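Local coordinates for tyrosine-protein phosphatase non-receptor type 18 (Homo sapiens, PDB 2OC3) that removes phosphate from phosphotyrosine residues of proteins, autophosphorylated tyrosine kinases among them, through its classical tyrosine phosphatase catalytic domain, at residues T245-V249 with F262-V268; H87-I91 with L117-L122; D174-L180 with Y192-S198. All blocks are in the same frame, centred on the assembly; numbering follows the deposited sequence. Where two conformers were deposited one is given.

Contact 1: T245-V249 with F262-V268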
loop_
_atom_site.group_PDB
_atom_site.type_symbol
_atom_site.label_atom_id
_atom_site.label_comp_id
_atom_site.label_asym_id
_atom_site.label_seq_id
_atom_site.Cartn_x
_atom_site.Cartn_y
_atom_site.Cartn_z
ATOM N N THR A 245 -7.978 -0.749 -1.082
ATOM C CA THR A 245 -9.386 -1.067 -1.305
ATOM C C THR A 245 -10.203 0.218 -1.491
ATOM O O THR A 245 -11.095 0.274 -2.358
ATOM C CB THR A 245 -9.978 -1.896 -0.148
ATOM O OG1 THR A 245 -9.230 -3.111 -0.013
ATOM C CG2 THR A 245 -11.446 -2.223 -0.424
ATOM N N VAL A 246 -9.916 1.252 -0.701
ATOM C CA VAL A 246 -10.643 2.504 -0.834
ATOM C C VAL A 246 -10.415 3.075 -2.241
ATOM O O VAL A 246 -11.347 3.532 -2.928
ATOM C CB VAL A 246 -10.196 3.507 0.256
ATOM C CG1 VAL A 246 -10.718 4.951 -0.048
ATOM C CG2 VAL A 246 -10.613 3.026 1.631
ATOM N N ASP A 247 -9.177 3.035 -2.702
ATOM C CA ASP A 247 -8.887 3.558 -4.026
ATOM C C ASP A 247 -9.548 2.721 -5.093
ATOM O O ASP A 247 -10.068 3.284 -6.065
ATOM C CB ASP A 247 -7.393 3.586 -4.332
ATOM C CG ASP A 247 -7.118 4.125 -5.711
ATOM O OD1 ASP A 247 -7.170 5.366 -5.860
ATOM O OD2 ASP A 247 -6.851 3.339 -6.625
ATOM N N TYR A 248 -9.473 1.392 -4.989
ATOM C CA TYR A 248 -10.138 0.498 -5.955
ATOM C C TYR A 248 -11.641 0.838 -6.069
ATOM O O TYR A 248 -12.194 1.002 -7.186
ATOM C CB TYR A 248 -9.913 -0.945 -5.516
ATOM C CG TYR A 248 -10.431 -2.015 -6.460
ATOM C CD1 TYR A 248 -9.553 -2.713 -7.283
ATOM C CD2 TYR A 248 -11.769 -2.400 -6.431
ATOM C CE1 TYR A 248 -10.013 -3.732 -8.120
ATOM C CE2 TYR A 248 -12.231 -3.412 -7.267
ATOM C CZ TYR A 248 -11.343 -4.051 -8.104
ATOM O OH TYR A 248 -11.758 -5.085 -8.935
ATOM N N VAL A 249 -12.317 0.919 -4.927
ATOM C CA VAL A 249 -13.756 1.209 -4.913
ATOM C C VAL A 249 -14.024 2.611 -5.458
ATOM O O VAL A 249 -14.997 2.830 -6.212
ATOM C CB VAL A 249 -14.377 0.964 -3.542
ATOM C CG1 VAL A 249 -15.887 1.328 -3.558
ATOM C CG2 VAL A 249 -14.161 -0.488 -3.129
ATOM N N PHE A 262 -22.638 -5.280 -6.297
ATOM C CA PHE A 262 -21.332 -4.920 -5.736
ATOM C C PHE A 262 -21.171 -5.486 -4.328
ATOM O O PHE A 262 -22.066 -5.376 -3.467
ATOM C CB PHE A 262 -21.167 -3.415 -5.685
ATOM C CG PHE A 262 -19.900 -2.974 -4.985
ATOM C CD1 PHE A 262 -18.657 -3.226 -5.546
ATOM C CD2 PHE A 262 -19.958 -2.337 -3.764
ATOM C CE1 PHE A 262 -17.474 -2.822 -4.870
ATOM C CE2 PHE A 262 -18.793 -1.926 -3.114
ATOM C CZ PHE A 262 -17.569 -2.186 -3.687
ATOM N N SER A 263 -19.999 -6.072 -4.094
ATOM C CA SER A 263 -19.692 -6.732 -2.853
ATOM C C SER A 263 -18.311 -6.248 -2.378
ATOM O O SER A 263 -17.299 -6.547 -3.007
ATOM C CB SER A 263 -19.628 -8.238 -3.091
ATOM O OG SER A 263 -19.177 -8.919 -1.925
ATOM N N LEU A 264 -18.314 -5.539 -1.266
ATOM C CA LEU A 264 -17.047 -5.117 -0.628
ATOM C C LEU A 264 -16.317 -6.354 -0.079
ATOM O O LEU A 264 -15.077 -6.431 -0.108
ATOM C CB LEU A 264 -17.342 -4.079 0.442
ATOM C CG LEU A 264 -16.208 -3.289 1.060
ATOM C CD1 LEU A 264 -15.351 -2.667 -0.035
ATOM C CD2 LEU A 264 -16.808 -2.207 1.951
ATOM N N PHE A 265 -17.089 -7.358 0.341
ATOM C CA PHE A 265 -16.551 -8.638 0.791
ATOM C C PHE A 265 -15.664 -9.225 -0.305
ATOM O O PHE A 265 -14.529 -9.658 -0.069
ATOM C CB PHE A 265 -17.707 -9.573 1.183
ATOM C CG PHE A 265 -17.288 -10.975 1.506
ATOM C CD1 PHE A 265 -17.137 -11.382 2.832
ATOM C CD2 PHE A 265 -17.063 -11.886 0.502
ATOM C CE1 PHE A 265 -16.748 -12.682 3.117
ATOM C CE2 PHE A 265 -16.678 -13.186 0.782
ATOM C CZ PHE A 265 -16.523 -13.570 2.096
ATOM N N ASP A 266 -16.177 -9.254 -1.534
ATOM C CA ASP A 266 -15.461 -9.889 -2.628
ATOM C C ASP A 266 -14.174 -9.124 -2.967
ATOM O O ASP A 266 -13.169 -9.736 -3.317
ATOM C CB ASP A 266 -16.342 -9.949 -3.883
ATOM C CG ASP A 266 -17.490 -10.942 -3.763
ATOM O OD1 ASP A 266 -17.488 -11.799 -2.849
ATOM O OD2 ASP A 266 -18.410 -10.868 -4.618
ATOM N N VAL A 267 -14.216 -7.800 -2.845
ATOM C CA VAL A 267 -13.026 -6.968 -3.131
ATOM C C VAL A 267 -11.921 -7.278 -2.119
ATOM O O VAL A 267 -10.782 -7.531 -2.501
ATOM C CB VAL A 267 -13.347 -5.456 -3.121
ATOM C CG1 VAL A 267 -12.066 -4.626 -3.273
ATOM C CG2 VAL A 267 -14.383 -5.119 -4.238
ATOM N N VAL A 268 -12.275 -7.275 -0.836
ATOM C CA VAL A 268 -11.293 -7.537 0.206
ATOM C C VAL A 268 -10.745 -8.971 0.107
ATOM O O VAL A 268 -9.538 -9.177 0.202
ATOM C CB VAL A 268 -11.865 -7.253 1.583
ATOM C CG1 VAL A 268 -10.860 -7.684 2.690
ATOM C CG2 VAL A 268 -12.224 -5.728 1.698
#
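T245 opens the face that helix 238-254 turns toward helix 264-272. Its methyl CG2 sits 3.8 Å from V267 CG1, 3.9 Å from L264 CD1 and 4.2 Å from V268 CG2, so the threonine behaves here as an apolar residue; its OG1 bonds back to the carbonyl of G241 in its own helix. V246 and D247 lie on the far side of the turn, where V246 packs on helix 209-222 and D247 forms a salt bridge with R219. Y248 CD2 lies 3.9 Å from V267 CG1. One residue on, V249 reaches the start of the partner segment, CG2 lying 3.8 Å from F262 CZ at the edge of that ring and 4.0 Å from L264 CD1. S263, between F262 and L264, is the N-cap of the second helix, its OG accepting from D266 N at 3.0 Å. The two short axes approach to 10.9 Å, with 125° between their N-to-C directions; T245, L264 and the valines V249, V267 and V268 fill the space, the Y248 and F262 rings beside them. This is apolar helix-helix packing in the tyrosine phosphatase fold, on the helix whose first turn holds the last signature-loop residues, G238 and R239.

Contact 2: H87-I91 with L117-L122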
loop_
_atom_site.group_PDB
_atom_site.type_symbol
_atom_site.label_atom_id
_atom_site.label_comp_id
_atom_site.label_asym_id
_atom_site.label_seq_id
_atom_site.Cartn_x
_atom_site.Cartn_y
_atom_site.Cartn_z
ATOM N N HIS A 87 22.580 -7.176 -7.716
ATOM C CA HIS A 87 21.503 -7.030 -6.741
ATOM C C HIS A 87 20.440 -8.084 -6.912
ATOM O O HIS A 87 20.065 -8.437 -8.018
ATOM C CB HIS A 87 20.871 -5.647 -6.843
ATOM C CG HIS A 87 21.818 -4.541 -6.491
ATOM N ND1 HIS A 87 21.749 -3.863 -5.296
ATOM C CD2 HIS A 87 22.867 -4.013 -7.165
ATOM C CE1 HIS A 87 22.712 -2.957 -5.252
ATOM N NE2 HIS A 87 23.409 -3.032 -6.372
ATOM N N SER A 88 19.951 -8.537 -5.766
ATOM C CA SER A 88 18.914 -9.565 -5.642
ATOM C C SER A 88 17.559 -9.125 -6.214
ATOM O O SER A 88 17.229 -7.928 -6.248
ATOM C CB SER A 88 18.718 -9.848 -4.151
ATOM O OG SER A 88 17.498 -10.492 -3.820
ATOM N N ASP A 89 16.757 -10.085 -6.644
ATOM C CA ASP A 89 15.404 -9.790 -7.119
ATOM C C ASP A 89 14.343 -9.581 -6.032
ATOM O O ASP A 89 13.216 -9.250 -6.347
ATOM C CB ASP A 89 14.930 -10.826 -8.131
ATOM C CG ASP A 89 14.533 -12.169 -7.535
ATOM O OD1 ASP A 89 14.272 -12.299 -6.329
ATOM O OD2 ASP A 89 14.448 -13.169 -8.324
ATOM N N TYR A 90 14.743 -9.722 -4.781
ATOM C CA TYR A 90 13.794 -9.862 -3.697
ATOM C C TYR A 90 13.473 -8.536 -2.978
ATOM O O TYR A 90 14.350 -7.790 -2.570
ATOM C CB TYR A 90 14.249 -10.883 -2.658
ATOM C CG TYR A 90 13.236 -11.043 -1.578
ATOM C CD1 TYR A 90 12.110 -11.858 -1.749
ATOM C CD2 TYR A 90 13.331 -10.313 -0.422
ATOM C CE1 TYR A 90 11.147 -12.003 -0.778
ATOM C CE2 TYR A 90 12.357 -10.481 0.615
ATOM C CZ TYR A 90 11.268 -11.314 0.416
ATOM O OH TYR A 90 10.265 -11.515 1.342
ATOM N N ILE A 91 12.169 -8.306 -2.830
ATOM C CA ILE A 91 11.642 -7.299 -1.880
ATOM C C ILE A 91 10.372 -7.843 -1.274
ATOM O O ILE A 91 9.614 -8.591 -1.901
ATOM C CB ILE A 91 11.406 -5.904 -2.549
ATOM C CG1 ILE A 91 11.118 -4.846 -1.457
ATOM C CG2 ILE A 91 10.299 -5.954 -3.563
ATOM C CD1 ILE A 91 11.306 -3.403 -1.908
ATOM N N LEU A 117 17.655 0.772 -0.219
ATOM C CA LEU A 117 18.071 0.756 -1.612
ATOM C C LEU A 117 17.049 -0.048 -2.439
ATOM O O LEU A 117 16.684 0.336 -3.583
ATOM C CB LEU A 117 19.514 0.196 -1.765
ATOM C CG LEU A 117 19.987 -0.052 -3.189
ATOM C CD1 LEU A 117 19.917 1.231 -3.999
ATOM C CD2 LEU A 117 21.420 -0.576 -3.158
ATOM N N ASP A 118 16.600 -1.189 -1.902
ATOM C CA ASP A 118 15.621 -2.001 -2.624
ATOM C C ASP A 118 14.277 -1.293 -2.829
ATOM O O ASP A 118 13.627 -1.405 -3.871
ATOM C CB ASP A 118 15.443 -3.337 -1.940
ATOM C CG ASP A 118 16.718 -4.181 -1.938
ATOM O OD1 ASP A 118 17.554 -4.010 -2.866
ATOM O OD2 ASP A 118 16.844 -5.014 -1.001
ATOM N N PHE A 119 13.845 -0.561 -1.808
ATOM C CA PHE A 119 12.654 0.261 -1.914
ATOM C C PHE A 119 12.756 1.259 -3.074
ATOM O O PHE A 119 11.846 1.380 -3.883
ATOM C CB PHE A 119 12.401 0.988 -0.587
ATOM C CG PHE A 119 11.214 1.852 -0.592
ATOM C CD1 PHE A 119 9.971 1.328 -0.260
ATOM C CD2 PHE A 119 11.321 3.203 -0.850
ATOM C CE1 PHE A 119 8.845 2.153 -0.210
ATOM C CE2 PHE A 119 10.208 4.014 -0.837
ATOM C CZ PHE A 119 8.970 3.482 -0.531
ATOM N N TRP A 120 13.895 1.939 -3.178
ATOM C CA TRP A 120 14.064 2.885 -4.319
ATOM C C TRP A 120 14.216 2.173 -5.658
ATOM O O TRP A 120 13.728 2.650 -6.663
ATOM C CB TRP A 120 15.181 3.891 -4.048
ATOM C CG TRP A 120 14.750 4.927 -3.045
ATOM C CD1 TRP A 120 15.214 5.090 -1.773
ATOM C CD2 TRP A 120 13.723 5.905 -3.232
ATOM N NE1 TRP A 120 14.525 6.102 -1.159
ATOM C CE2 TRP A 120 13.629 6.643 -2.026
ATOM C CE3 TRP A 120 12.892 6.252 -4.289
ATOM C CZ2 TRP A 120 12.711 7.699 -1.861
ATOM C CZ3 TRP A 120 12.005 7.324 -4.124
ATOM C CH2 TRP A 120 11.921 8.003 -2.908
ATOM N N ARG A 121 14.844 0.991 -5.686
ATOM C CA ARG A 121 14.848 0.208 -6.931
ATOM C C ARG A 121 13.422 -0.106 -7.407
ATOM O O ARG A 121 13.098 -0.045 -8.607
ATOM C CB ARG A 121 15.609 -1.110 -6.730
ATOM C CG ARG A 121 17.128 -0.982 -6.609
ATOM C CD ARG A 121 17.780 -2.290 -6.058
ATOM N NE ARG A 121 17.639 -3.369 -7.000
ATOM C CZ ARG A 121 17.510 -4.671 -6.708
ATOM N NH1 ARG A 121 17.491 -5.146 -5.464
ATOM N NH2 ARG A 121 17.438 -5.495 -7.720
ATOM N N LEU A 122 12.558 -0.448 -6.445
ATOM C CA LEU A 122 11.146 -0.728 -6.728
ATOM C C LEU A 122 10.496 0.522 -7.318
ATOM O O LEU A 122 9.906 0.464 -8.402
ATOM C CB LEU A 122 10.415 -1.199 -5.453
ATOM C CG LEU A 122 8.920 -1.501 -5.510
ATOM C CD1 LEU A 122 8.539 -2.353 -4.292
ATOM C CD2 LEU A 122 8.071 -0.246 -5.491
HETATM O O HOH W 1 20.221 -4.698 -3.045
HETATM O O HOH W 2 17.067 -7.576 -2.366
HETATM O O HOH W 3 14.529 -6.290 -0.161
#
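One carbonyl takes two hydrogen bonds from a single guanidinium: S88 O accepts from both NH1 and NH2 of R121, each at 2.9 Å. In this tyrosine phosphatase domain the pair fastens an extended segment, leading into the weakly bonded strand at about 90-91, onto helix 116-125. R121 is also held by a salt bridge within its helix, NH1 to D118 OD1 at 2.8 Å, while its NH2 also reaches the carbonyl of L81. H87 CB covers one face of the guanidinium, and the imidazole CE1 lies 3.4 Å from L117 CD2. S88 shapes its own segment as an ST turn, its OG accepting from Y90 N at 3.0 Å. Farther along, I91 makes the apolar end of the contact: CD1 rests 3.8 Å from L122 CD1, and also lies against the helix backbone, 3.6 Å from D118 O. Between these ends D118 works through water. One water links its OD1 to H87 ND1; two others both donate to D118 OD2 and to Y90 O, the closer approach to that carbonyl being 2.7 Å, from the water that also touches S88 OG weakly.

Contact 3: D174-L180 with Y192-S198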
loop_
_atom_site.group_PDB
_atom_site.type_symbol
_atom_site.label_atom_id
_atom_site.label_comp_id
_atom_site.label_asym_id
_atom_site.label_seq_id
_atom_site.Cartn_x
_atom_site.Cartn_y
_atom_site.Cartn_z
ATOM N N ASP A 174 -3.856 15.618 9.389
ATOM C CA ASP A 174 -3.425 14.224 9.407
ATOM C C ASP A 174 -2.579 13.793 8.214
ATOM O O ASP A 174 -2.090 12.654 8.222
ATOM C CB ASP A 174 -4.655 13.318 9.486
ATOM C CG ASP A 174 -5.429 13.550 10.765
ATOM O OD1 ASP A 174 -4.825 13.454 11.850
ATOM O OD2 ASP A 174 -6.620 13.948 10.699
ATOM N N ILE A 175 -2.409 14.637 7.202
ATOM C CA ILE A 175 -1.753 14.210 5.962
ATOM C C ILE A 175 -0.671 15.185 5.533
ATOM O O ILE A 175 -0.964 16.402 5.349
ATOM C CB ILE A 175 -2.745 14.110 4.773
ATOM C CG1 ILE A 175 -3.941 13.231 5.109
ATOM C CG2 ILE A 175 -2.056 13.591 3.521
ATOM C CD1 ILE A 175 -3.698 11.832 5.510
ATOM N N MET A 176 0.538 14.657 5.356
ATOM C CA MET A 176 1.704 15.368 4.840
ATOM C C MET A 176 1.893 14.989 3.371
ATOM O O MET A 176 1.765 13.798 3.009
ATOM C CB MET A 176 2.931 14.986 5.656
ATOM C CG MET A 176 4.258 15.274 5.031
ATOM S SD MET A 176 4.552 17.013 4.880
ATOM C CE MET A 176 5.013 17.403 6.541
ATOM N N LEU A 177 2.242 15.957 2.529
ATOM C CA LEU A 177 2.630 15.733 1.126
ATOM C C LEU A 177 4.038 16.234 0.955
ATOM O O LEU A 177 4.293 17.420 1.113
ATOM C CB LEU A 177 1.716 16.480 0.181
ATOM C CG LEU A 177 2.084 16.418 -1.326
ATOM C CD1 LEU A 177 2.072 15.033 -1.905
ATOM C CD2 LEU A 177 1.175 17.320 -2.183
ATOM N N ARG A 178 4.990 15.347 0.609
ATOM C CA ARG A 178 6.337 15.687 0.276
ATOM C C ARG A 178 6.569 15.582 -1.219
ATOM O O ARG A 178 6.189 14.604 -1.852
ATOM C CB ARG A 178 7.334 14.794 1.008
ATOM C CG ARG A 178 7.175 14.774 2.533
ATOM C CD ARG A 178 8.363 14.187 3.244
ATOM N NE ARG A 178 8.207 14.296 4.705
ATOM C CZ ARG A 178 7.517 13.431 5.437
ATOM N NH1 ARG A 178 6.986 12.362 4.902
ATOM N NH2 ARG A 178 7.365 13.615 6.753
ATOM N N THR A 179 7.219 16.581 -1.786
ATOM C CA THR A 179 7.587 16.609 -3.172
ATOM C C THR A 179 9.072 16.302 -3.173
ATOM O O THR A 179 9.886 17.057 -2.583
ATOM C CB THR A 179 7.344 18.020 -3.760
ATOM O OG1 THR A 179 5.966 18.381 -3.544
ATOM C CG2 THR A 179 7.675 18.059 -5.248
ATOM N N LEU A 180 9.444 15.185 -3.806
ATOM C CA LEU A 180 10.792 14.702 -3.786
ATOM C C LEU A 180 11.366 14.757 -5.189
ATOM O O LEU A 180 10.638 14.586 -6.168
ATOM C CB LEU A 180 10.819 13.234 -3.337
ATOM C CG LEU A 180 10.202 12.942 -1.984
ATOM C CD1 LEU A 180 10.250 11.409 -1.651
ATOM C CD2 LEU A 180 10.952 13.724 -0.901
ATOM N N TYR A 192 6.093 12.054 -5.576
ATOM C CA TYR A 192 5.300 12.581 -4.477
ATOM C C TYR A 192 5.070 11.520 -3.439
ATOM O O TYR A 192 4.719 10.385 -3.813
ATOM C CB TYR A 192 3.961 13.087 -5.002
ATOM C CG TYR A 192 4.100 14.334 -5.889
ATOM C CD1 TYR A 192 4.151 15.587 -5.310
ATOM C CD2 TYR A 192 4.208 14.253 -7.259
ATOM C CE1 TYR A 192 4.305 16.750 -6.077
ATOM C CE2 TYR A 192 4.371 15.428 -8.067
ATOM C CZ TYR A 192 4.400 16.664 -7.440
ATOM O OH TYR A 192 4.553 17.838 -8.193
ATOM N N GLN A 193 5.228 11.884 -2.171
ATOM C CA GLN A 193 4.943 10.974 -1.049
ATOM C C GLN A 193 3.900 11.572 -0.139
ATOM O O GLN A 193 4.055 12.710 0.345
ATOM C CB GLN A 193 6.205 10.721 -0.248
ATOM C CG GLN A 193 6.042 9.721 0.919
ATOM C CD GLN A 193 6.781 10.113 2.176
ATOM O OE1 GLN A 193 7.156 11.268 2.342
ATOM N NE2 GLN A 193 7.042 9.145 3.054
ATOM N N LEU A 194 2.821 10.835 0.060
ATOM C CA LEU A 194 1.803 11.219 0.979
ATOM C C LEU A 194 1.945 10.377 2.217
ATOM O O LEU A 194 2.069 9.168 2.088
ATOM C CB LEU A 194 0.437 11.025 0.381
ATOM C CG LEU A 194 0.006 11.997 -0.720
ATOM C CD1 LEU A 194 -0.967 11.366 -1.763
ATOM C CD2 LEU A 194 -0.595 13.233 -0.105
ATOM N N GLN A 195 1.952 10.993 3.396
ATOM C CA GLN A 195 2.147 10.261 4.640
ATOM C C GLN A 195 0.995 10.561 5.568
ATOM O O GLN A 195 0.697 11.709 5.845
ATOM C CB GLN A 195 3.469 10.633 5.328
ATOM C CG GLN A 195 3.731 9.699 6.540
ATOM C CD GLN A 195 4.935 10.057 7.368
ATOM O OE1 GLN A 195 5.669 11.009 7.066
ATOM N NE2 GLN A 195 5.147 9.280 8.443
ATOM N N TYR A 196 0.308 9.531 6.020
ATOM C CA TYR A 196 -0.753 9.616 7.021
ATOM C C TYR A 196 -0.037 9.655 8.376
ATOM O O TYR A 196 0.814 8.791 8.668
ATOM C CB TYR A 196 -1.704 8.393 6.913
ATOM C CG TYR A 196 -3.013 8.650 7.577
ATOM C CD1 TYR A 196 -4.118 8.983 6.837
ATOM C CD2 TYR A 196 -3.150 8.627 8.958
ATOM C CE1 TYR A 196 -5.331 9.294 7.455
ATOM C CE2 TYR A 196 -4.340 8.941 9.575
ATOM C CZ TYR A 196 -5.426 9.268 8.820
ATOM O OH TYR A 196 -6.631 9.610 9.452
ATOM N N MET A 197 -0.338 10.696 9.173
ATOM C CA MET A 197 0.525 11.085 10.296
ATOM C C MET A 197 0.009 10.707 11.679
ATOM O O MET A 197 0.766 10.854 12.637
ATOM C CB MET A 197 0.762 12.616 10.281
ATOM C CG MET A 197 1.343 13.110 8.986
ATOM S SD MET A 197 2.935 12.430 8.550
ATOM C CE MET A 197 3.955 13.309 9.767
ATOM N N SER A 198 -1.224 10.201 11.780
ATOM C CA SER A 198 -1.879 9.981 13.067
ATOM C C SER A 198 -2.651 8.677 13.185
ATOM O O SER A 198 -3.514 8.546 14.039
ATOM C CB SER A 198 -2.826 11.140 13.314
ATOM O OG SER A 198 -3.818 11.119 12.302
HETATM O O HOH W 4 7.356 12.131 9.078
#
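R178, Y192 and Q193 lose the most surface where the antiparallel strands 175-184 and 187-196 pair in their hairpin. R178 and Q193 are a hydrogen-bonded pair, R178 N to Q193 O at 2.8 Å and Q193 N to R178 O at 2.9 Å, and their side chains meet on the same face. There R178 NH1 donates to Q193 OE1 at 2.8 Å and to Q195 OE1 at 2.9 Å, both oxygens lying near the guanidinium plane. R178 also forms a salt bridge with E168 on the next strand and a cation-pi contact with W149. Y192 occupies the other face with L177 and L194: its CD1 is 4.0 Å from L177 CD1, which lies 3.7 Å from L194 CD2, and helix 209-222 covers this side. Past the regular strand, M197 N still bonds to D174 O at 2.8 Å, and S198 OG donates to D174 OD1 at 2.6 Å. Here the face with R178, Q193 and Q195 is polar, that with L177, L194 and Y192 mainly apolar, and the buried arginine's charge is met by amide oxygens and a carboxylate.

All three contacts are largely buried, though contact 2 has partly exposed H87 and S88 at one end and contact 3 runs out to exposed S198. Contact 1 is helix on helix and purely apolar between its segments; contact 2 sets a mostly irregular segment on a helix through arginine, carbonyl and water; contact 3 is strand pairing in the central sheet, where a buried arginine again serves, bonded to glutamines. Contacts 1 and 2 lie on opposite sides of the chain's centre, their centres about 29 Å apart. Contacts 2 and 3 touch: W120 CH2 is 4.0 Å from L180 CD1, so helix 116-125 packs on the hairpin. Helix 209-222 touches V246 of contact 1 and L177, Y192 and L194 of contact 3.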